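Long-range contacts in shikimate 5-dehydrogenase (Mycobacterium fortuitum subsp. fortuitum DSM 46621, PDB 4XIJ), which probably catalyses the reversible, NADP-dependent reduction of 3-dehydroshikimate to shikimate, the fourth of seven steps to chorismate: residues Gln92-Ala97 against Ala110-Val115; Asp116-Ala121 against Leu246-Asn251; Gly123-Ser128 against Ala146-Gln151; Gln252-Val257 against Ala265-Met270. One frame throughout, in Å; residues are numbered along the deposited sequence. Where two conformers were deposited one is given.

Contact 1. Residues Gln92-Ala97 against Ala110-Val115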
loop_
_atom_site.group_PDB
_atom_site.type_symbol
_atom_site.label_atom_id
_atom_site.label_comp_id
_atom_site.label_asym_id
_atom_site.label_seq_id
_atom_site.Cartn_x
_atom_site.Cartn_y
_atom_site.Cartn_z
ATOM N N GLN A 92 8.102 -9.587 5.584
ATOM C CA GLN A 92 9.225 -9.463 6.523
ATOM C C GLN A 92 10.136 -8.291 6.170
ATOM O O GLN A 92 10.652 -7.596 7.080
ATOM C CB GLN A 92 10.079 -10.727 6.566
ATOM C CG GLN A 92 9.360 -11.963 7.014
ATOM C CD GLN A 92 10.313 -13.136 7.300
ATOM O OE1 GLN A 92 11.194 -13.039 8.160
ATOM N NE2 GLN A 92 10.137 -14.243 6.568
ATOM N N LEU A 93 10.340 -8.070 4.876
ATOM C CA LEU A 93 11.228 -7.002 4.416
ATOM C C LEU A 93 10.604 -5.618 4.693
ATOM O O LEU A 93 11.281 -4.705 5.167
ATOM C CB LEU A 93 11.527 -7.228 2.938
ATOM C CG LEU A 93 12.599 -6.409 2.260
ATOM C CD1 LEU A 93 13.993 -6.484 2.939
ATOM C CD2 LEU A 93 12.651 -6.861 0.802
ATOM N N VAL A 94 9.306 -5.452 4.403
ATOM C CA VAL A 94 8.623 -4.215 4.779
ATOM C C VAL A 94 8.652 -4.034 6.306
ATOM O O VAL A 94 8.866 -2.919 6.806
ATOM C CB VAL A 94 7.152 -4.184 4.292
ATOM C CG1 VAL A 94 6.460 -2.915 4.844
ATOM C CG2 VAL A 94 7.103 -4.243 2.774
ATOM N N GLY A 95 8.416 -5.114 7.039
ATOM C CA GLY A 95 8.406 -5.026 8.487
ATOM C C GLY A 95 6.977 -4.977 9.026
ATOM O O GLY A 95 6.793 -4.757 10.209
ATOM N N SER A 96 5.967 -5.240 8.196
ATOM C CA SER A 96 4.587 -5.180 8.683
ATOM C C SER A 96 3.730 -5.914 7.667
ATOM O O SER A 96 4.164 -6.145 6.547
ATOM C CB SER A 96 4.098 -3.706 8.860
ATOM O OG SER A 96 3.852 -3.137 7.578
ATOM N N ALA A 97 2.502 -6.258 8.059
ATOM C CA ALA A 97 1.573 -6.990 7.201
ATOM C C ALA A 97 0.191 -6.354 7.180
ATOM O O ALA A 97 -0.379 -6.050 8.249
ATOM C CB ALA A 97 1.448 -8.469 7.662
ATOM N N ALA A 110 0.870 -14.143 6.852
ATOM C CA ALA A 110 0.932 -12.705 6.715
ATOM C C ALA A 110 1.529 -12.268 5.391
ATOM O O ALA A 110 2.530 -12.826 4.954
ATOM C CB ALA A 110 1.771 -12.093 7.813
ATOM N N ASP A 111 0.927 -11.262 4.762
ATOM C CA ASP A 111 1.520 -10.698 3.559
ATOM C C ASP A 111 1.373 -9.191 3.618
ATOM O O ASP A 111 0.618 -8.646 4.461
ATOM C CB ASP A 111 0.865 -11.272 2.284
ATOM C CG ASP A 111 1.625 -10.963 0.987
ATOM O OD1 ASP A 111 2.822 -10.564 1.007
ATOM O OD2 ASP A 111 1.013 -11.174 -0.088
ATOM N N ASN A 112 2.099 -8.514 2.744
ATOM C CA ASN A 112 1.947 -7.072 2.634
ATOM C C ASN A 112 1.577 -6.688 1.207
ATOM O O ASN A 112 2.432 -6.684 0.334
ATOM C CB ASN A 112 3.238 -6.352 3.089
ATOM C CG ASN A 112 3.011 -4.868 3.221
ATOM O OD1 ASN A 112 2.581 -4.231 2.235
ATOM N ND2 ASN A 112 3.243 -4.294 4.430
ATOM N N THR A 113 0.292 -6.405 0.959
ATOM C CA THR A 113 -0.088 -6.040 -0.386
ATOM C C THR A 113 -0.066 -4.526 -0.609
ATOM O O THR A 113 -0.349 -4.075 -1.710
ATOM C CB THR A 113 -1.473 -6.583 -0.767
ATOM O OG1 THR A 113 -2.491 -5.854 -0.041
ATOM C CG2 THR A 113 -1.546 -8.097 -0.512
ATOM N N ASP A 114 0.341 -3.740 0.409
ATOM C CA ASP A 114 0.640 -2.318 0.170
ATOM C C ASP A 114 1.772 -2.237 -0.874
ATOM O O ASP A 114 1.822 -1.279 -1.669
ATOM C CB ASP A 114 1.006 -1.585 1.475
ATOM C CG ASP A 114 -0.145 -1.526 2.431
ATOM O OD1 ASP A 114 -1.264 -1.248 1.989
ATOM O OD2 ASP A 114 0.039 -1.750 3.630
ATOM N N VAL A 115 2.665 -3.237 -0.889
ATOM C CA VAL A 115 3.691 -3.292 -1.913
ATOM C C VAL A 115 3.061 -3.352 -3.328
ATOM O O VAL A 115 3.488 -2.630 -4.263
ATOM C CB VAL A 115 4.626 -4.486 -1.664
ATOM C CG1 VAL A 115 5.500 -4.694 -2.839
ATOM C CG2 VAL A 115 5.461 -4.216 -0.383
#

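Contact 2. Residues Asp116-Ala121 against Leu246-Asn251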
loop_
_atom_site.group_PDB
_atom_site.type_symbol
_atom_site.label_atom_id
_atom_site.label_comp_id
_atom_site.label_asym_id
_atom_site.label_seq_id
_atom_site.Cartn_x
_atom_site.Cartn_y
_atom_site.Cartn_z
ATOM N N ASP A 116 2.037 -4.205 -3.497
ATOM C CA ASP A 116 1.334 -4.285 -4.770
ATOM C C ASP A 116 0.632 -2.975 -5.100
ATOM O O ASP A 116 0.459 -2.637 -6.284
ATOM C CB ASP A 116 0.227 -5.352 -4.752
ATOM C CG ASP A 116 0.726 -6.742 -4.501
ATOM O OD1 ASP A 116 1.602 -7.189 -5.217
ATOM O OD2 ASP A 116 0.248 -7.375 -3.561
ATOM N N GLY A 117 0.135 -2.272 -4.074
ATOM C CA GLY A 117 -0.459 -0.968 -4.315
ATOM C C GLY A 117 0.468 -0.075 -5.137
ATOM O O GLY A 117 0.042 0.580 -6.117
ATOM N N VAL A 118 1.742 -0.041 -4.760
ATOM C CA VAL A 118 2.667 0.842 -5.446
ATOM C C VAL A 118 3.177 0.188 -6.735
ATOM O O VAL A 118 3.223 0.863 -7.778
ATOM C CB VAL A 118 3.839 1.190 -4.510
ATOM C CG1 VAL A 118 4.988 1.936 -5.262
ATOM C CG2 VAL A 118 3.341 2.005 -3.348
ATOM N N THR A 119 3.554 -1.097 -6.718
ATOM C CA THR A 119 4.064 -1.671 -7.988
ATOM C C THR A 119 2.977 -1.700 -9.065
ATOM O O THR A 119 3.255 -1.454 -10.242
ATOM C CB THR A 119 4.636 -3.131 -7.822
ATOM O OG1 THR A 119 3.572 -4.000 -7.391
ATOM C CG2 THR A 119 5.767 -3.188 -6.773
ATOM N N GLY A 120 1.743 -1.973 -8.644
ATOM C CA GLY A 120 0.618 -2.062 -9.559
ATOM C C GLY A 120 0.243 -0.676 -10.068
ATOM O O GLY A 120 -0.059 -0.503 -11.269
ATOM N N ALA A 121 0.175 0.314 -9.167
ATOM C CA ALA A 121 -0.257 1.656 -9.607
ATOM C C ALA A 121 0.753 2.311 -10.534
ATOM O O ALA A 121 0.378 2.990 -11.494
ATOM C CB ALA A 121 -0.503 2.554 -8.368
ATOM N N LEU A 246 -6.148 6.200 -5.278
ATOM C CA LEU A 246 -7.169 5.148 -5.505
ATOM C C LEU A 246 -6.541 3.969 -6.239
ATOM O O LEU A 246 -6.966 2.823 -6.048
ATOM C CB LEU A 246 -8.383 5.655 -6.295
ATOM C CG LEU A 246 -9.242 6.612 -5.475
ATOM C CD1 LEU A 246 -10.280 7.200 -6.442
ATOM C CD2 LEU A 246 -9.921 5.904 -4.259
ATOM N N GLN A 247 -5.543 4.214 -7.087
ATOM C CA GLN A 247 -4.923 3.071 -7.774
ATOM C C GLN A 247 -4.065 2.197 -6.833
ATOM O O GLN A 247 -3.922 0.997 -7.074
ATOM C CB GLN A 247 -4.053 3.558 -8.958
ATOM C CG GLN A 247 -4.856 4.299 -10.017
ATOM C CD GLN A 247 -6.086 3.513 -10.493
ATOM O OE1 GLN A 247 -7.213 4.053 -10.523
ATOM N NE2 GLN A 247 -5.880 2.294 -10.914
ATOM N N MET A 248 -3.475 2.792 -5.788
ATOM C CA MET A 248 -2.829 2.012 -4.741
ATOM C C MET A 248 -3.869 1.138 -4.027
ATOM O O MET A 248 -3.679 -0.052 -3.896
ATOM C CB MET A 248 -2.109 2.930 -3.756
ATOM C CG MET A 248 -0.970 3.664 -4.458
ATOM S SD MET A 248 -0.324 5.039 -3.461
ATOM C CE MET A 248 0.265 4.237 -1.966
ATOM N N LEU A 249 -4.993 1.735 -3.623
ATOM C CA LEU A 249 -6.045 0.961 -2.925
ATOM C C LEU A 249 -6.552 -0.182 -3.813
ATOM O O LEU A 249 -6.728 -1.324 -3.332
ATOM C CB LEU A 249 -7.236 1.847 -2.490
ATOM C CG LEU A 249 -6.949 2.954 -1.476
ATOM C CD1 LEU A 249 -8.246 3.684 -1.148
ATOM C CD2 LEU A 249 -6.300 2.400 -0.215
ATOM N N LEU A 250 -6.755 0.090 -5.099
ATOM C CA LEU A 250 -7.216 -0.932 -6.031
ATOM C C LEU A 250 -6.256 -2.107 -6.096
ATOM O O LEU A 250 -6.662 -3.255 -5.922
ATOM C CB LEU A 250 -7.401 -0.305 -7.405
ATOM C CG LEU A 250 -7.937 -1.285 -8.457
ATOM C CD1 LEU A 250 -9.376 -1.619 -8.200
ATOM C CD2 LEU A 250 -7.769 -0.627 -9.816
ATOM N N ASN A 251 -4.965 -1.811 -6.321
ATOM C CA ASN A 251 -3.996 -2.869 -6.472
ATOM C C ASN A 251 -3.694 -3.626 -5.155
ATOM O O ASN A 251 -3.483 -4.836 -5.200
ATOM C CB ASN A 251 -2.733 -2.310 -7.109
ATOM C CG ASN A 251 -2.879 -2.157 -8.615
ATOM O OD1 ASN A 251 -2.693 -3.128 -9.375
ATOM N ND2 ASN A 251 -3.258 -0.961 -9.069
#

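Contact 3. Residues Gly123-Ser128 against Ala146-Gln151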
loop_
_atom_site.group_PDB
_atom_site.type_symbol
_atom_site.label_atom_id
_atom_site.label_comp_id
_atom_site.label_asym_id
_atom_site.label_seq_id
_atom_site.Cartn_x
_atom_site.Cartn_y
_atom_site.Cartn_z
ATOM N N GLY A 123 3.335 0.731 -12.295
ATOM C CA GLY A 123 3.774 -0.052 -13.444
ATOM C C GLY A 123 5.278 -0.263 -13.484
ATOM O O GLY A 123 5.773 -1.392 -13.305
ATOM N N THR A 124 6.012 0.805 -13.787
ATOM C CA THR A 124 7.481 0.819 -13.653
ATOM C C THR A 124 7.856 2.166 -13.059
ATOM O O THR A 124 7.085 3.133 -13.128
ATOM C CB THR A 124 8.193 0.621 -15.017
ATOM O OG1 THR A 124 9.601 0.488 -14.824
ATOM C CG2 THR A 124 7.943 1.828 -15.962
ATOM N N ALA A 125 9.039 2.230 -12.457
ATOM C CA ALA A 125 9.527 3.491 -11.915
ATOM C C ALA A 125 10.855 3.913 -12.567
ATOM O O ALA A 125 11.559 4.787 -12.036
ATOM C CB ALA A 125 9.700 3.368 -10.386
ATOM N N GLY A 126 11.231 3.304 -13.704
ATOM C CA GLY A 126 12.528 3.620 -14.292
ATOM C C GLY A 126 13.701 3.228 -13.422
ATOM O O GLY A 126 13.640 2.282 -12.637
ATOM N N ASP A 127 14.769 4.007 -13.543
ATOM C CA ASP A 127 16.032 3.710 -12.853
ATOM C C ASP A 127 16.214 4.469 -11.539
ATOM O O ASP A 127 16.817 3.963 -10.623
ATOM C CB ASP A 127 17.228 4.035 -13.737
ATOM C CG ASP A 127 17.322 3.150 -14.958
ATOM O OD1 ASP A 127 16.599 2.116 -15.085
ATOM O OD2 ASP A 127 18.141 3.542 -15.824
ATOM N N SER A 128 15.693 5.687 -11.470
ATOM C CA SER A 128 15.897 6.546 -10.315
ATOM C C SER A 128 14.538 7.029 -9.809
ATOM O O SER A 128 13.767 7.663 -10.536
ATOM C CB SER A 128 16.790 7.750 -10.654
ATOM O OG SER A 128 16.829 8.608 -9.527
ATOM N N ALA A 146 12.056 -1.066 -4.942
ATOM C CA ALA A 146 13.111 -2.042 -5.166
ATOM C C ALA A 146 12.590 -3.220 -6.009
ATOM O O ALA A 146 13.309 -3.750 -6.863
ATOM C CB ALA A 146 13.679 -2.565 -3.855
ATOM N N GLU A 147 11.344 -3.616 -5.760
ATOM C CA GLU A 147 10.726 -4.711 -6.528
ATOM C C GLU A 147 10.442 -4.307 -7.974
ATOM O O GLU A 147 10.318 -5.166 -8.851
ATOM C CB GLU A 147 9.420 -5.168 -5.865
ATOM C CG GLU A 147 9.650 -5.924 -4.566
ATOM C CD GLU A 147 8.386 -6.519 -4.074
ATOM O OE1 GLU A 147 7.349 -6.333 -4.746
ATOM O OE2 GLU A 147 8.438 -7.235 -3.065
ATOM N N LEU A 148 10.327 -3.005 -8.237
ATOM C CA LEU A 148 10.207 -2.527 -9.631
ATOM C C LEU A 148 11.571 -2.486 -10.331
ATOM O O LEU A 148 11.651 -2.127 -11.504
ATOM C CB LEU A 148 9.568 -1.138 -9.689
ATOM C CG LEU A 148 8.109 -1.071 -9.234
ATOM C CD1 LEU A 148 7.591 0.393 -9.264
ATOM C CD2 LEU A 148 7.298 -1.969 -10.175
ATOM N N GLY A 149 12.644 -2.855 -9.634
ATOM C CA GLY A 149 13.963 -2.889 -10.259
ATOM C C GLY A 149 14.609 -1.516 -10.416
ATOM O O GLY A 149 15.447 -1.338 -11.289
ATOM N N VAL A 150 14.194 -0.533 -9.620
ATOM C CA VAL A 150 14.900 0.756 -9.674
ATOM C C VAL A 150 16.333 0.571 -9.217
ATOM O O VAL A 150 16.655 -0.290 -8.404
ATOM C CB VAL A 150 14.301 1.845 -8.795
ATOM C CG1 VAL A 150 12.864 2.185 -9.179
ATOM C CG2 VAL A 150 14.486 1.470 -7.347
ATOM N N GLN A 151 17.215 1.361 -9.802
ATOM C CA GLN A 151 18.608 1.297 -9.399
ATOM C C GLN A 151 18.866 2.152 -8.138
ATOM O O GLN A 151 19.635 1.734 -7.267
ATOM C CB GLN A 151 19.510 1.728 -10.574
ATOM C CG GLN A 151 21.014 1.621 -10.290
ATOM C CD GLN A 151 21.534 2.882 -9.680
ATOM O OE1 GLN A 151 20.943 3.941 -9.867
ATOM N NE2 GLN A 151 22.631 2.790 -8.944
HETATM O O HOH W 1 9.555 -1.740 -13.281
HETATM O O HOH W 2 11.432 0.702 -11.976
HETATM O O HOH W 3 17.178 0.157 -13.147
#

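Contact 4. Residues Gln252-Val257 against Ala265-Met270. With EDO (1,2-ethanediol), chain C.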
loop_
_atom_site.group_PDB
_atom_site.type_symbol
_atom_site.label_atom_id
_atom_site.label_comp_id
_atom_site.label_asym_id
_atom_site.label_seq_id
_atom_site.Cartn_x
_atom_site.Cartn_y
_atom_site.Cartn_z
ATOM N N GLN A 252 -3.783 -2.955 -4.016
ATOM C CA GLN A 252 -3.722 -3.628 -2.715
ATOM C C GLN A 252 -4.805 -4.697 -2.595
ATOM O O GLN A 252 -4.595 -5.784 -2.047
ATOM C CB GLN A 252 -3.909 -2.624 -1.539
ATOM C CG GLN A 252 -2.762 -1.681 -1.292
ATOM C CD GLN A 252 -3.179 -0.499 -0.431
ATOM O OE1 GLN A 252 -4.196 -0.570 0.291
ATOM N NE2 GLN A 252 -2.389 0.570 -0.468
ATOM N N ALA A 253 -5.996 -4.342 -3.074
ATOM C CA ALA A 253 -7.160 -5.183 -2.911
ATOM C C ALA A 253 -7.134 -6.346 -3.898
ATOM O O ALA A 253 -7.627 -7.431 -3.560
ATOM C CB ALA A 253 -8.449 -4.341 -3.095
ATOM N N PHE A 254 -6.624 -6.115 -5.122
ATOM C CA PHE A 254 -6.578 -7.206 -6.126
ATOM C C PHE A 254 -5.905 -8.414 -5.488
ATOM O O PHE A 254 -6.379 -9.571 -5.564
ATOM C CB PHE A 254 -5.745 -6.834 -7.346
ATOM C CG PHE A 254 -6.361 -5.871 -8.306
ATOM C CD1 PHE A 254 -7.731 -5.653 -8.381
ATOM C CD2 PHE A 254 -5.527 -5.203 -9.202
ATOM C CE1 PHE A 254 -8.260 -4.813 -9.358
ATOM C CE2 PHE A 254 -6.039 -4.350 -10.161
ATOM C CZ PHE A 254 -7.416 -4.141 -10.244
ATOM N N ALA A 255 -4.771 -8.144 -4.844
ATOM C CA ALA A 255 -3.955 -9.235 -4.342
ATOM C C ALA A 255 -4.621 -9.985 -3.151
ATOM O O ALA A 255 -4.591 -11.208 -3.057
ATOM C CB ALA A 255 -2.574 -8.670 -3.955
ATOM N N GLN A 256 -5.303 -9.241 -2.297
ATOM C CA GLN A 256 -6.061 -9.857 -1.214
ATOM C C GLN A 256 -7.201 -10.709 -1.742
ATOM O O GLN A 256 -7.420 -11.836 -1.270
ATOM C CB GLN A 256 -6.623 -8.793 -0.288
ATOM C CG GLN A 256 -5.521 -7.993 0.408
ATOM C CD GLN A 256 -6.059 -6.968 1.351
ATOM O OE1 GLN A 256 -7.185 -6.492 1.158
ATOM N NE2 GLN A 256 -5.270 -6.593 2.350
ATOM N N VAL A 257 -7.946 -10.184 -2.727
ATOM C CA VAL A 257 -9.076 -10.954 -3.277
ATOM C C VAL A 257 -8.567 -12.271 -3.877
ATOM O O VAL A 257 -9.208 -13.334 -3.660
ATOM C CB VAL A 257 -9.859 -10.134 -4.307
ATOM C CG1 VAL A 257 -10.841 -11.021 -5.135
ATOM C CG2 VAL A 257 -10.599 -8.986 -3.586
ATOM N N ALA A 265 -8.597 -11.697 -9.811
ATOM C CA ALA A 265 -9.371 -10.527 -9.386
ATOM C C ALA A 265 -10.309 -10.069 -10.500
ATOM O O ALA A 265 -9.912 -9.980 -11.636
ATOM C CB ALA A 265 -8.436 -9.377 -8.936
ATOM N N PRO A 266 -11.569 -9.754 -10.167
ATOM C CA PRO A 266 -12.510 -9.251 -11.178
ATOM C C PRO A 266 -12.263 -7.752 -11.295
ATOM O O PRO A 266 -12.852 -6.937 -10.580
ATOM C CB PRO A 266 -13.883 -9.578 -10.574
ATOM C CG PRO A 266 -13.642 -9.472 -9.064
ATOM C CD PRO A 266 -12.197 -9.949 -8.856
ATOM N N LYS A 267 -11.353 -7.387 -12.176
ATOM C CA LYS A 267 -10.799 -6.026 -12.078
ATOM C C LYS A 267 -11.802 -4.940 -12.455
ATOM O O LYS A 267 -11.819 -3.884 -11.812
ATOM C CB LYS A 267 -9.527 -5.871 -12.925
ATOM C CG LYS A 267 -8.402 -6.792 -12.476
ATOM C CD LYS A 267 -7.059 -6.480 -13.115
ATOM C CE LYS A 267 -5.973 -7.263 -12.419
ATOM N NZ LYS A 267 -4.587 -6.964 -12.945
ATOM N N GLU A 268 -12.645 -5.161 -13.474
ATOM C CA GLU A 268 -13.592 -4.120 -13.854
ATOM C C GLU A 268 -14.605 -3.925 -12.743
ATOM O O GLU A 268 -15.045 -2.791 -12.460
ATOM C CB GLU A 268 -14.279 -4.436 -15.191
ATOM C CG GLU A 268 -13.365 -4.108 -16.407
ATOM C CD GLU A 268 -13.089 -2.595 -16.606
ATOM O OE1 GLU A 268 -13.987 -1.897 -17.195
ATOM O OE2 GLU A 268 -11.994 -2.115 -16.213
ATOM N N ALA A 269 -15.035 -5.019 -12.122
ATOM C CA ALA A 269 -16.034 -4.913 -11.040
ATOM C C ALA A 269 -15.416 -4.134 -9.871
ATOM O O ALA A 269 -16.081 -3.296 -9.261
ATOM C CB ALA A 269 -16.475 -6.291 -10.610
ATOM N N MET A 270 -14.151 -4.386 -9.561
ATOM C CA MET A 270 -13.508 -3.658 -8.459
ATOM C C MET A 270 -13.274 -2.191 -8.814
ATOM O O MET A 270 -13.410 -1.316 -7.957
ATOM C CB MET A 270 -12.198 -4.372 -8.083
ATOM C CG MET A 270 -12.530 -5.736 -7.461
ATOM S SD MET A 270 -11.073 -6.695 -7.031
ATOM C CE MET A 270 -10.451 -5.797 -5.575
HETATM C C1 EDO C . -12.068 -7.264 -15.639
HETATM O O1 EDO C . -13.292 -7.493 -15.034
HETATM C C2 EDO C . -11.486 -8.634 -15.740
HETATM O O2 EDO C . -10.562 -8.771 -14.657
#

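Contact 1. Residues Gln92-Ala97 against Ala110-Val115
Ala97 and Asn112 bring their CA atoms to 4.6 Å where the chain leaving helix 89-94 passes the end of strand 108-111, the two touching runs heading 130° apart. Strand 108-111 is next to last in the mixed sheet of the substrate-binding domain, leading on to helix 114-122. CG of Asn112 stands anti to the backbone N (chi1 -170°), on the side of Ser96, and ND2 donates an almost straight bond of 3.0 Å to Ser96 O. That oxygen lies in the amide plane, whereas ND2 stands well above the carbonyl plane of Ser96. OD1 in turn accepts from Val115 N at 3.3 Å, a capping bond in the first turn of the helix, so one amide ties the helix start to segment 92-97. Val94 meets Asn112 at about a right angle, its CG1 lying 3.5 Å from ND2. Around this polar pair the packing is small and apolar, with Leu81 of helix 77-83 touching both Ala97 and Ala110. Val94 and Val115, which also share Val143 of helix 138-147, slide past each other, CG2 to CG2, at 3.6 Å. At the strand end, Ala97 CB rests 3.6 Å from Ala110 CB and 3.3 Å from Asp111 O.

Contact 2. Residues Asp116-Ala121 against Leu246-Asn251
Gln247 begins the contact by laying its CB 3.7 Å from Ala121 CB, where helix 246-251 crosses helix 116-121 at 114° with axes only 7.2 Å apart. So close an approach rests on Gly117 and Gly120, which have no side chains to hold the helices off. Next comes Met248. Its carbonyl O sits 3.4 Å from Gly117 CA, while its own CA points a C-H at Gly117 O. The Met248 side chain runs alongside Val118, pointing the same way, and a bend at chi3 (61°) brings CE to 4.0 Å from Val118 CG2. One turn on, Asn251 is a knob in the hole formed by Asp116, Gly117, Gly120 and Ala121. Its CB lies 3.3 Å from Asp116 O, and OD1 reaches 3.5 Å from Gly120 CA. The amide is not left to turn: ND2 donates a nearly straight bond (169°) of 2.9 Å back to Gln247 O, which also accepts from Asn251 N on the opposite face of its carbonyl plane. These helices are the two that link the domains in shikimate dehydrogenases. Ala121 and Met248 both rest on Leu220 of strand 218-221, Val118 packs on Ala144 of helix 138-147, and Leu250 faces helix 267-272.

Contact 3. Residues Gly123-Ser128 against Ala146-Gln151
Ala125 and Leu148 supply much of the apolar part of this contact, in which the loop 123-128 and the chain leaving helix 138-147 run side by side only 8° from parallel. Leu148 spreads its two methyls over the loop: CD1 meets Ala125 CB at 3.8 Å, and CD2 reaches 3.5 Å from Gly123 O. Val150 CG1, anti to its own carbonyl carbon (chi1 -61°), is thereby put 3.6 Å from Ala125 CB in the conformer described. Leu148 is further backed by Thr119 and Leu122 of helix 114-122.

Direct polar contact is confined to backbone. Gln151 N donates to Asp127 O at 2.8 Å, with a bent angle of 133° at the hydrogen, and Val150 CA offers a C-H to Gly126 O. Both runs lead into neighbouring parallel strands, 128-132 and 152-157, so the contact lies where both strands of a beta-alpha-beta crossover begin, in what is probably the NADP-binding, Rossmann-type domain. Helix 138-147 ends in a Schellman motif, where Gly149 takes positive phi and turns the chain back toward the sheet.

Three waters bridge further polar atoms. Leu148 O accepts from two of them: one is also bonded to Thr124 OG1, at 2.7 Å, and the other accepts from Ala125 N and donates to Gly126 O at 2.8 Å. The third water donates both to Gly149 O and to Asp127 OD1, while Asp127 N itself bonds to Asp195 OD2.

Contact 4. Residues Gln252-Val257 against Ala265-Met270
Hydroxyl O2 of a bound 1,2-ethanediol, probably from the crystallisation liquor, is gripped twice beside Lys267, whose side chain lies over Phe254. Lys267 N donates to it at 2.9 Å, and O2 in turn gives a weak bond to Ala265 O. Glu268 N binds the diol's other hydroxyl, O1, also at 2.9 Å, so the molecule occupies the exposed start of helix 267-272, where Pro266 is the N-cap. Across the contact, Phe254 takes the central place. Crossing the Phe254 side chain at about a right angle, the extended Lys267 chain lies over one face of the ring, and CG makes a CH-pi contact 4.0 Å from the centroid. Met270 SD lies in the ring plane at the edge, 3.8 Å from Phe254 CD1, a Met-aromatic contact. Ala265 CB adds an oblique touch on CD1. A bend about the CG-SD bond of Met270 (chi3 73°) carries CE to 3.5 Å from Ala253 CB and 3.8 Å from Val257 CG2. Val257 CG1 and Pro266 CD meet tip to tip. Helix 267-272 thus lies against helix 246-261, and helix 28-38 closes one side, with Ala35 touching both Val257 and Pro266.

The four contacts follow the chain through both domains. Contact 1 closes first and runs straight into contact 2 along helix 114-122, their centres about 14 Å apart. Contact 3 is nested inside the long loop that contact 2 closes. Contact 4, the last, shares helix 246-261 with contact 2, centres about 10 Å apart. Contact 2 has the nearest centre to each of the other three, meeting contact 3 at Thr119-Leu148 and contact 4 at Leu250-Met270; Thr113 OG1 probably bonds to Gln252 O between contacts 1 and 4, and contacts 1 and 3 pack through Val115 and Glu147. Contacts 3 and 4 do not touch. The crossed linker helices connect the sheet of the substrate-binding domain with that of the probable NADP-binding domain.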